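Local coordinates for protein cellulase (Bacillus sp. BG-CS10, PDB 5E09) that probably hydrolyses the internal beta-1,4-glucosidic bonds of cellulose, as a halophilic family 5 glycoside hydrolase that carries a family 46 carbohydrate-binding module, at residues E438-S443 with V522-S527; I495-A500 with L512-W517. All blocks are in the same frame, centred on the assembly; numbering follows the deposited sequence.

Interaction 1: E438-S443 with V522-S527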
loop_
_atom_site.group_PDB
_atom_site.type_symbol
_atom_site.label_atom_id
_atom_site.label_comp_id
_atom_site.label_asym_id
_atom_site.label_seq_id
_atom_site.Cartn_x
_atom_site.Cartn_y
_atom_site.Cartn_z
ATOM N N GLU A 438 -14.788 8.041 28.951
ATOM C CA GLU A 438 -14.713 8.432 30.353
ATOM C C GLU A 438 -13.781 9.616 30.599
ATOM O O GLU A 438 -12.893 9.905 29.796
ATOM C CB GLU A 438 -14.253 7.245 31.199
ATOM C CG GLU A 438 -15.206 6.065 31.163
ATOM C CD GLU A 438 -14.735 4.914 32.026
ATOM O OE1 GLU A 438 -13.701 5.070 32.709
ATOM O OE2 GLU A 438 -15.397 3.855 32.022
ATOM N N ASN A 439 -13.991 10.298 31.721
ATOM C CA ASN A 439 -13.063 11.329 32.174
ATOM C C ASN A 439 -11.684 10.743 32.428
ATOM O O ASN A 439 -11.553 9.571 32.800
ATOM C CB ASN A 439 -13.572 12.000 33.450
ATOM C CG ASN A 439 -14.928 12.633 33.268
ATOM O OD1 ASN A 439 -15.299 13.019 32.164
ATOM N ND2 ASN A 439 -15.682 12.744 34.355
ATOM N N THR A 440 -10.652 11.551 32.229
ATOM C CA THR A 440 -9.306 11.081 32.517
ATOM C C THR A 440 -8.383 12.262 32.755
ATOM O O THR A 440 -8.726 13.399 32.452
ATOM C CB THR A 440 -8.748 10.197 31.375
ATOM O OG1 THR A 440 -7.484 9.641 31.761
ATOM C CG2 THR A 440 -8.567 11.010 30.111
ATOM N N GLU A 441 -7.219 11.973 33.321
ATOM C CA GLU A 441 -6.195 12.969 33.598
ATOM C C GLU A 441 -4.882 12.389 33.119
ATOM O O GLU A 441 -4.665 11.190 33.249
ATOM C CB GLU A 441 -6.123 13.294 35.096
ATOM C CG GLU A 441 -7.349 14.002 35.657
ATOM C CD GLU A 441 -7.259 14.236 37.156
ATOM O OE1 GLU A 441 -6.332 13.679 37.793
ATOM O OE2 GLU A 441 -8.109 14.986 37.692
ATOM N N GLY A 442 -4.004 13.211 32.560
ATOM C CA GLY A 442 -2.721 12.681 32.146
ATOM C C GLY A 442 -1.745 13.705 31.629
ATOM O O GLY A 442 -2.035 14.894 31.597
ATOM N N SER A 443 -0.571 13.233 31.232
ATOM C CA SER A 443 0.413 14.089 30.595
ATOM C C SER A 443 0.333 13.909 29.087
ATOM O O SER A 443 -0.159 12.887 28.604
ATOM C CB SER A 443 1.820 13.776 31.102
ATOM O OG SER A 443 2.241 12.492 30.673
ATOM N N VAL A 522 -19.264 10.617 18.904
ATOM C CA VAL A 522 -19.143 10.881 20.333
ATOM C C VAL A 522 -18.270 12.112 20.579
ATOM O O VAL A 522 -17.170 12.229 20.033
ATOM C CB VAL A 522 -18.572 9.662 21.080
ATOM C CG1 VAL A 522 -18.591 9.901 22.582
ATOM C CG2 VAL A 522 -19.371 8.423 20.731
ATOM N N GLU A 523 -18.781 13.036 21.387
ATOM C CA GLU A 523 -18.079 14.271 21.688
ATOM C C GLU A 523 -17.239 14.092 22.938
ATOM O O GLU A 523 -17.612 13.341 23.841
ATOM C CB GLU A 523 -19.064 15.425 21.871
ATOM C CG GLU A 523 -19.914 15.724 20.640
ATOM C CD GLU A 523 -19.157 16.502 19.577
ATOM O OE1 GLU A 523 -18.196 17.221 19.933
ATOM O OE2 GLU A 523 -19.524 16.405 18.385
ATOM N N TYR A 524 -16.100 14.779 22.981
ATOM C CA TYR A 524 -15.189 14.696 24.116
ATOM C C TYR A 524 -14.397 15.994 24.227
ATOM O O TYR A 524 -14.100 16.620 23.220
ATOM C CB TYR A 524 -14.247 13.505 23.953
ATOM C CG TYR A 524 -13.543 13.072 25.219
ATOM C CD1 TYR A 524 -14.186 12.274 26.159
ATOM C CD2 TYR A 524 -12.229 13.448 25.467
ATOM C CE1 TYR A 524 -13.541 11.869 27.310
ATOM C CE2 TYR A 524 -11.576 13.046 26.616
ATOM C CZ TYR A 524 -12.234 12.260 27.533
ATOM O OH TYR A 524 -11.583 11.857 28.674
ATOM N N THR A 525 -14.045 16.406 25.439
ATOM C CA THR A 525 -13.370 17.691 25.587
ATOM C C THR A 525 -12.032 17.561 26.304
ATOM O O THR A 525 -11.940 16.926 27.346
ATOM C CB THR A 525 -14.263 18.708 26.344
ATOM O OG1 THR A 525 -15.513 18.845 25.658
ATOM C CG2 THR A 525 -13.588 20.075 26.419
ATOM N N LEU A 526 -10.994 18.153 25.727
ATOM C CA LEU A 526 -9.683 18.202 26.367
ATOM C C LEU A 526 -9.393 19.609 26.879
ATOM O O LEU A 526 -9.744 20.594 26.244
ATOM C CB LEU A 526 -8.577 17.769 25.399
ATOM C CG LEU A 526 -8.701 16.416 24.693
ATOM C CD1 LEU A 526 -7.475 16.155 23.826
ATOM C CD2 LEU A 526 -8.899 15.294 25.697
ATOM N N SER A 527 -8.768 19.694 28.041
ATOM C CA SER A 527 -8.179 20.939 28.503
ATOM C C SER A 527 -6.685 20.706 28.609
ATOM O O SER A 527 -6.231 19.904 29.426
ATOM C CB SER A 527 -8.771 21.378 29.844
ATOM O OG SER A 527 -10.135 21.731 29.701
#

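Interaction 2: I495-A500 with L512-W517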
loop_
_atom_site.group_PDB
_atom_site.type_symbol
_atom_site.label_atom_id
_atom_site.label_comp_id
_atom_site.label_asym_id
_atom_site.label_seq_id
_atom_site.Cartn_x
_atom_site.Cartn_y
_atom_site.Cartn_z
ATOM N N ILE A 495 -8.580 4.983 23.790
ATOM C CA ILE A 495 -8.131 5.731 22.625
ATOM C C ILE A 495 -6.946 6.602 23.014
ATOM O O ILE A 495 -7.074 7.514 23.827
ATOM C CB ILE A 495 -9.238 6.621 22.030
ATOM C CG1 ILE A 495 -10.431 5.773 21.583
ATOM C CG2 ILE A 495 -8.690 7.413 20.855
ATOM C CD1 ILE A 495 -11.614 6.592 21.102
ATOM N N VAL A 496 -5.787 6.314 22.437
ATOM C CA VAL A 496 -4.578 7.075 22.720
ATOM C C VAL A 496 -4.569 8.388 21.944
ATOM O O VAL A 496 -4.896 8.411 20.761
ATOM C CB VAL A 496 -3.310 6.263 22.362
ATOM C CG1 VAL A 496 -2.055 7.111 22.537
ATOM C CG2 VAL A 496 -3.231 5.000 23.203
ATOM N N ILE A 497 -4.220 9.480 22.614
ATOM C CA ILE A 497 -3.939 10.735 21.925
ATOM C C ILE A 497 -2.434 10.994 22.009
ATOM O O ILE A 497 -1.876 11.101 23.104
ATOM C CB ILE A 497 -4.718 11.911 22.525
ATOM C CG1 ILE A 497 -6.199 11.554 22.671
ATOM C CG2 ILE A 497 -4.567 13.143 21.648
ATOM C CD1 ILE A 497 -6.925 11.404 21.337
ATOM N N THR A 498 -1.783 11.082 20.852
ATOM C CA THR A 498 -0.322 11.045 20.773
ATOM C C THR A 498 0.378 12.353 21.145
ATOM O O THR A 498 -0.235 13.423 21.174
ATOM C CB THR A 498 0.140 10.655 19.359
ATOM O OG1 THR A 498 -0.282 11.654 18.423
ATOM C CG2 THR A 498 -0.438 9.312 18.960
ATOM N N ASP A 499 1.676 12.245 21.423
ATOM C CA ASP A 499 2.517 13.404 21.712
ATOM C C ASP A 499 2.575 14.302 20.480
ATOM O O ASP A 499 2.637 15.522 20.595
ATOM C CB ASP A 499 3.924 12.959 22.135
ATOM C CG ASP A 499 4.602 13.944 23.088
ATOM O OD1 ASP A 499 3.895 14.692 23.801
ATOM O OD2 ASP A 499 5.853 13.964 23.130
ATOM N N ALA A 500 2.530 13.692 19.298
ATOM C CA ALA A 500 2.546 14.449 18.050
ATOM C C ALA A 500 1.323 15.363 17.920
ATOM O O ALA A 500 1.431 16.485 17.424
ATOM C CB ALA A 500 2.635 13.504 16.857
ATOM N N LEU A 512 -13.064 17.315 20.663
ATOM C CA LEU A 512 -12.870 16.151 19.813
ATOM C C LEU A 512 -14.216 15.530 19.458
ATOM O O LEU A 512 -15.109 15.407 20.311
ATOM C CB LEU A 512 -11.981 15.096 20.489
ATOM C CG LEU A 512 -10.652 15.514 21.125
ATOM C CD1 LEU A 512 -10.007 14.333 21.843
ATOM C CD2 LEU A 512 -9.704 16.099 20.091
ATOM N N THR A 513 -14.350 15.138 18.197
ATOM C CA THR A 513 -15.526 14.423 17.733
ATOM C C THR A 513 -15.099 13.105 17.122
ATOM O O THR A 513 -14.514 13.093 16.047
ATOM C CB THR A 513 -16.308 15.227 16.676
ATOM O OG1 THR A 513 -16.602 16.533 17.181
ATOM C CG2 THR A 513 -17.609 14.509 16.302
ATOM N N PHE A 514 -15.379 11.996 17.795
ATOM C CA PHE A 514 -15.058 10.691 17.222
ATOM C C PHE A 514 -16.183 10.175 16.317
ATOM O O PHE A 514 -17.343 10.073 16.739
ATOM C CB PHE A 514 -14.753 9.682 18.326
ATOM C CG PHE A 514 -13.502 9.996 19.098
ATOM C CD1 PHE A 514 -12.270 9.546 18.652
ATOM C CD2 PHE A 514 -13.557 10.752 20.260
ATOM C CE1 PHE A 514 -11.113 9.833 19.356
ATOM C CE2 PHE A 514 -12.403 11.048 20.972
ATOM C CZ PHE A 514 -11.178 10.585 20.517
ATOM N N HIS A 515 -15.821 9.885 15.068
ATOM C CA HIS A 515 -16.722 9.281 14.093
ATOM C C HIS A 515 -16.512 7.770 14.036
ATOM O O HIS A 515 -15.400 7.291 13.732
ATOM C CB HIS A 515 -16.508 9.875 12.694
ATOM C CG HIS A 515 -16.759 11.351 12.604
ATOM N ND1 HIS A 515 -17.720 11.895 11.777
ATOM C CD2 HIS A 515 -16.158 12.399 13.218
ATOM C CE1 HIS A 515 -17.706 13.210 11.891
ATOM N NE2 HIS A 515 -16.769 13.543 12.762
ATOM N N PHE A 516 -17.593 7.040 14.316
ATOM C CA PHE A 516 -17.620 5.579 14.292
ATOM C C PHE A 516 -18.280 5.061 13.017
ATOM O O PHE A 516 -19.063 5.767 12.387
ATOM C CB PHE A 516 -18.363 5.035 15.512
ATOM C CG PHE A 516 -17.656 5.274 16.806
ATOM C CD1 PHE A 516 -17.733 6.505 17.437
ATOM C CD2 PHE A 516 -16.910 4.265 17.395
ATOM C CE1 PHE A 516 -17.073 6.728 18.631
ATOM C CE2 PHE A 516 -16.252 4.483 18.594
ATOM C CZ PHE A 516 -16.330 5.716 19.207
ATOM N N TRP A 517 -17.977 3.818 12.653
ATOM C CA TRP A 517 -18.501 3.235 11.416
ATOM C C TRP A 517 -19.983 2.861 11.483
ATOM O O TRP A 517 -20.614 2.632 10.456
ATOM C CB TRP A 517 -17.667 2.014 11.027
ATOM C CG TRP A 517 -16.417 2.431 10.333
ATOM C CD1 TRP A 517 -15.139 2.378 10.825
ATOM C CD2 TRP A 517 -16.322 3.013 9.041
ATOM N NE1 TRP A 517 -14.255 2.879 9.900
ATOM C CE2 TRP A 517 -14.966 3.283 8.776
ATOM C CE3 TRP A 517 -17.263 3.336 8.045
ATOM C CZ2 TRP A 517 -14.508 3.842 7.594
ATOM C CZ3 TRP A 517 -16.819 3.898 6.863
ATOM C CH2 TRP A 517 -15.455 4.146 6.646
#

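Interaction 1: E438-S443 with V522-S527
Y524 reaches across to the chain at E438 and closes this contact with the hydroxyl at the end of its ring. Its CB already points toward the facing segment, and CG stands anti to the backbone N (chi1 -163°), which sends the ring outward from the strand rather than along it. Along one edge, L526 CD2 lies in the ring plane, 3.6 Å from Y524 CE2; L437 and I449 also touch this side chain. The opposite edge runs past the main chain of E438, with Y524 CE1 3.2 Å from E438 O. At the tip, Y524 OH donates a hydrogen bond of 2.6 Å to E438 O. The donor is tilted 20° from the carbonyl plane, and the C=O...OH angle is 145°. Beside this bond T440 CG2 lies 3.4 Å from Y524 OH, the two side chains crossing at about a right angle; the rotation of the threonine turns its methyl, rather than its hydroxyl, to the tyrosine oxygen.

Tyrosine suits the place because it is long enough to span the gap, apolar along its ring and polar at its end. P450, the backbone partner of E438 in the next strand, has no N-H to offer, which probably helps leave E438 O to the tyrosine. E438 starts away from the tyrosine, and its OE2 bonds H452, while N439 OD1 takes the backbone N of R537. The strands 436-443 and 521-529 lie on either side of 532-536 in the sheet order, and the tyrosine reaches from one toward the other, a side-chain link between next-but-one strands within the antiparallel beta-sheet of the carbohydrate-binding module.

Interaction 2: I495-A500 with L512-W517
I495 lays its terminal methyl over one face of the F514 ring, the two side chains coming from opposite directions. I495 CD1 stands 4.0 Å from the ring centroid and 22° off the normal, a CH-pi contact displaced toward the rim, where its closest ring atom is F514 CE1 at 3.7 Å. The second branch joins in: I495 CG2 is also 3.7 Å from F514 CE1, so both methyls of the isoleucine hold the same end of the ring. CG1 lies anti to the carbonyl carbon (chi1 -60°) and the chain beyond it is extended, which carries CD1 outward from the strand.

A second isoleucine meets the ring differently. I497 CD1 comes up at the edge, near the ring plane, 4.4 Å from F514 CZ, and also lies 4.3 Å from L512 CD1. Four apolar residues, two from each strand, thus interlock without any polar atom between them. The strand segments 495-497 and 512-516 pass 12.0 Å apart at an angle of 139°, too far for backbone pairing, and their sheet bends round so that these strands face each other across a hydrophobic interior, an arrangement consistent with a beta-sandwich-like module.

Isoleucine's two branches let it cover one side of the ring from its face to its rim, whereas the flat phenylalanine offers a face to one partner and an edge to another. Were F514 an alanine, I495 would probably lose the ring face under its methyls and I497 the edge beside its CD1, though L512 would remain. M461 also touches F514, and L526 packs on L512. At the far end of the segment, W517 reaches R240 and Q285, which belong to the family 5 catalytic region.

How the interactions relate
Both contacts lie in the carbohydrate-binding module, about 10 Å apart between centres, and they share one antiparallel sheet. Strands 509-516 and 521-529 are neighbours in it: Y524 O probably accepts a hydrogen bond from L512 N, V522 O one from F514 N, and V522 CG2 packs against the F516 ring. Thus the strand that supplies the tyrosine of interaction 1 is paired with the one that supplies the phenylalanine of interaction 2. Their chemistry follows their depth. Interaction 2 is wholly buried and purely apolar, whereas interaction 1 is only partly buried and ends in a polar bond to a main-chain carbonyl, with exposed N439 alongside.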